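Local coordinates for protein acetone carboxylase alpha subunit (Xanthobacter autotrophicus Py2, PDB 5M45) that forms the alpha subunit of a multi-subunit carboxylase and belongs to the hydantoinase B/oxoprolinase family, with a manganese(II) ion bound in the chain, at residues E457-G462 / A477-E482. Residues are numbered along the deposited sequence; the frame is centred on the assembly and turned at random.
Sequences ECAANG and AIWNPE
W479 sets CZ2 and CH2 of its six-membered ring against the backbone of C458 and A459, and it shares the contact with A459 and A477. Its CH2 lies 3.7 Å from A459 CA and 3.9 Å from A459 CB, the latter the apolar side-chain pair, while CZ2 comes within 3.6 Å of the C458 carbonyl O; the approaches of A459 CA and C458 O are oblique to the ring. The small side chain of A459, a single methyl, lets the indole come close to the main chain. A second methyl, that of A477, sits 3.5 Å above the plane of the same indole, over its centre, so the ring is packed from within its own segment as well. The short side chain of A477 also fits next to N461, whose ND2 is 4.0 Å from A477 CB.

No direct hydrogen bond joins 457-462 to 477-482; a water between the carbonyl O atoms of A459 and N480 makes a polar link, 2.6 Å from N480 O. Each segment is also braced internally. N461 turns CG beside its backbone N (chi1 -48°), and its ND2 donates to C458 O at 2.8 Å, from above the carbonyl plane. The same ND2 reaches A476 O, just before 477-482; an amide suits this place because one nitrogen can serve both carbonyls. A type I turn from A477 to N480 carries W479, and N480 OD1 accepts from E482 N in an Asx turn.

W479 NE1 hydrogen-bonds to T435 OG1, and the W479 side chain lies about 7 Å from the bound manganese ion. Both segments belong to the long connection between strand 450-454 and helix 488-494: I478 packs on helix 401-422, whereas A460 touches F520 of strand 520-526, and E457 forms salt bridges to R502 and R524 on neighbouring strands 497-504 and 520-526.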
ATOM      1  N   GLU A 457      11.312 -22.344 -10.562  1.00 13.09           N
ATOM      2  CA  GLU A 457      11.630 -23.376 -11.558  1.00 13.34           C
ATOM      3  C   GLU A 457      11.873 -22.712 -12.928  1.00 13.35           C
ATOM      4  O   GLU A 457      12.692 -23.227 -13.664  1.00 13.59           O
ATOM      5  CB  GLU A 457      10.533 -24.473 -11.652  1.00 13.43           C
ATOM      6  CG  GLU A 457      10.631 -25.487 -10.513  1.00 13.68           C
ATOM      7  CD  GLU A 457       9.741 -26.713 -10.659  1.00 13.87           C
ATOM      8  OE1 GLU A 457       8.632 -26.655 -11.250  1.00 13.73           O
ATOM      9  OE2 GLU A 457      10.190 -27.779 -10.149  1.00 14.45           O
ATOM     10  N   CYS A 458      11.229 -21.564 -13.231  1.00 13.22           N
ATOM     11  CA  CYS A 458      11.434 -20.885 -14.510  1.00 13.37           C
ATOM     12  C   CYS A 458      12.638 -19.908 -14.511  1.00 13.22           C
ATOM     13  O   CYS A 458      12.726 -19.004 -15.376  1.00 13.23           O
ATOM     14  CB  CYS A 458      10.154 -20.216 -15.038  1.00 13.71           C
ATOM     15  SG  CYS A 458       9.354 -19.109 -13.833  1.00 14.11           S
ATOM     16  N   ALA A 459      13.567 -20.121 -13.574  1.00 12.78           N
ATOM     17  CA  ALA A 459      14.954 -19.754 -13.739  1.00 12.56           C
ATOM     18  C   ALA A 459      15.709 -20.670 -14.691  1.00 12.57           C
ATOM     19  O   ALA A 459      16.843 -20.324 -15.085  1.00 12.66           O
ATOM     20  CB  ALA A 459      15.686 -19.708 -12.365  1.00 12.51           C
ATOM     21  N   ALA A 460      15.114 -21.825 -15.047  1.00 12.60           N
ATOM     22  CA  ALA A 460      15.792 -22.901 -15.782  1.00 12.46           C
ATOM     23  C   ALA A 460      14.996 -23.277 -17.031  1.00 12.52           C
ATOM     24  O   ALA A 460      14.357 -24.324 -17.092  1.00 12.39           O
ATOM     25  CB  ALA A 460      15.974 -24.099 -14.858  1.00 12.57           C
ATOM     26  N   ASN A 461      14.979 -22.365 -18.006  1.00 12.67           N
ATOM     27  CA  ASN A 461      14.302 -22.563 -19.286  1.00 12.90           C
ATOM     28  C   ASN A 461      15.318 -22.959 -20.367  1.00 12.79           C
ATOM     29  O   ASN A 461      16.527 -22.826 -20.174  1.00 12.74           O
ATOM     30  CB  ASN A 461      13.622 -21.272 -19.735  1.00 13.21           C
ATOM     31  CG  ASN A 461      12.810 -20.619 -18.650  1.00 13.70           C
ATOM     32  OD1 ASN A 461      11.704 -21.095 -18.284  1.00 14.47           O
ATOM     33  ND2 ASN A 461      13.363 -19.508 -18.083  1.00 13.84           N
ATOM     34  N   GLY A 462      14.826 -23.362 -21.532  1.00 12.65           N
ATOM     35  CA  GLY A 462      15.703 -23.647 -22.665  1.00 12.84           C
ATOM     36  C   GLY A 462      16.402 -22.395 -23.190  1.00 12.91           C
ATOM     37  O   GLY A 462      15.882 -21.275 -23.048  1.00 12.88           O
ATOM     38  N   ALA A 477      17.790 -18.197 -17.702  1.00 12.10           N
ATOM     39  CA  ALA A 477      16.812 -17.149 -17.968  1.00 12.13           C
ATOM     40  C   ALA A 477      17.569 -15.917 -18.437  1.00 12.18           C
ATOM     41  O   ALA A 477      18.702 -15.696 -18.028  1.00 12.34           O
ATOM     42  CB  ALA A 477      16.019 -16.842 -16.707  1.00 12.15           C
ATOM     43  N   ILE A 478      16.957 -15.098 -19.271  1.00 12.22           N
ATOM     44  CA  ILE A 478      17.605 -13.820 -19.712  1.00 12.30           C
ATOM     45  C   ILE A 478      18.052 -12.920 -18.530  1.00 12.21           C
ATOM     46  O   ILE A 478      19.100 -12.307 -18.607  1.00 12.37           O
ATOM     47  CB  ILE A 478      16.719 -13.048 -20.710  1.00 12.34           C
ATOM     48  CG1 ILE A 478      17.442 -11.817 -21.302  1.00 12.55           C
ATOM     49  CG2 ILE A 478      15.410 -12.592 -20.090  1.00 12.34           C
ATOM     50  CD1 ILE A 478      18.700 -12.160 -22.075  1.00 12.86           C
ATOM     51  N   TRP A 479      17.271 -12.892 -17.446  1.00 11.70           N
ATOM     52  CA  TRP A 479      17.585 -12.073 -16.265  1.00 11.66           C
ATOM     53  C   TRP A 479      18.619 -12.684 -15.288  1.00 11.76           C
ATOM     54  O   TRP A 479      18.986 -12.046 -14.290  1.00 11.75           O
ATOM     55  CB  TRP A 479      16.283 -11.626 -15.504  1.00 11.42           C
ATOM     56  CG  TRP A 479      15.201 -12.646 -15.429  1.00 11.11           C
ATOM     57  CD1 TRP A 479      14.066 -12.687 -16.197  1.00 11.08           C
ATOM     58  CD2 TRP A 479      15.155 -13.810 -14.603  1.00 11.09           C
ATOM     59  NE1 TRP A 479      13.314 -13.780 -15.892  1.00 10.94           N
ATOM     60  CE2 TRP A 479      13.943 -14.493 -14.905  1.00 11.04           C
ATOM     61  CE3 TRP A 479      15.994 -14.322 -13.603  1.00 11.12           C
ATOM     62  CZ2 TRP A 479      13.573 -15.673 -14.279  1.00 11.00           C
ATOM     63  CZ3 TRP A 479      15.630 -15.511 -12.974  1.00 11.13           C
ATOM     64  CH2 TRP A 479      14.421 -16.164 -13.308  1.00 11.12           C
ATOM     65  N   ASN A 480      19.062 -13.925 -15.523  1.00 12.16           N
ATOM     66  CA  ASN A 480      20.156 -14.555 -14.774  1.00 12.27           C
ATOM     67  C   ASN A 480      20.646 -15.801 -15.533  1.00 12.50           C
ATOM     68  O   ASN A 480      19.938 -16.877 -15.532  1.00 12.57           O
ATOM     69  CB  ASN A 480      19.740 -14.951 -13.322  1.00 12.55           C
ATOM     70  CG  ASN A 480      20.936 -15.467 -12.488  1.00 12.83           C
ATOM     71  OD1 ASN A 480      22.063 -15.712 -13.014  1.00 13.29           O
ATOM     72  ND2 ASN A 480      20.708 -15.642 -11.179  1.00 12.94           N
ATOM     73  N   PRO A 481      21.823 -15.708 -16.199  1.00 12.58           N
ATOM     74  CA  PRO A 481      22.321 -16.847 -16.970  1.00 12.75           C
ATOM     75  C   PRO A 481      22.794 -18.047 -16.106  1.00 12.91           C
ATOM     76  O   PRO A 481      22.958 -19.164 -16.657  1.00 12.84           O
ATOM     77  CB  PRO A 481      23.461 -16.219 -17.806  1.00 12.85           C
ATOM     78  CG  PRO A 481      24.006 -15.124 -16.914  1.00 12.91           C
ATOM     79  CD  PRO A 481      22.773 -14.576 -16.218  1.00 12.84           C
ATOM     80  N   GLU A 482      23.035 -17.829 -14.799  1.00 13.04           N
ATOM     81  CA  GLU A 482      23.381 -18.929 -13.872  1.00 13.21           C
ATOM     82  C   GLU A 482      22.111 -19.634 -13.391  1.00 13.27           C
ATOM     83  O   GLU A 482      21.684 -19.503 -12.238  1.00 13.20           O
ATOM     84  CB  GLU A 482      24.233 -18.417 -12.686  1.00 13.27           C
ATOM     85  CG  GLU A 482      25.592 -17.913 -13.093  1.00 13.54           C
ATOM     86  CD  GLU A 482      26.390 -17.269 -11.939  1.00 13.84           C
ATOM     87  OE1 GLU A 482      26.995 -17.991 -11.100  1.00 14.36           O
ATOM     88  OE2 GLU A 482      26.439 -16.017 -11.874  1.00 14.41           O
TER
HETATM   89  O   HOH W   1      18.223 -18.137 -14.030  1.00 10.46           O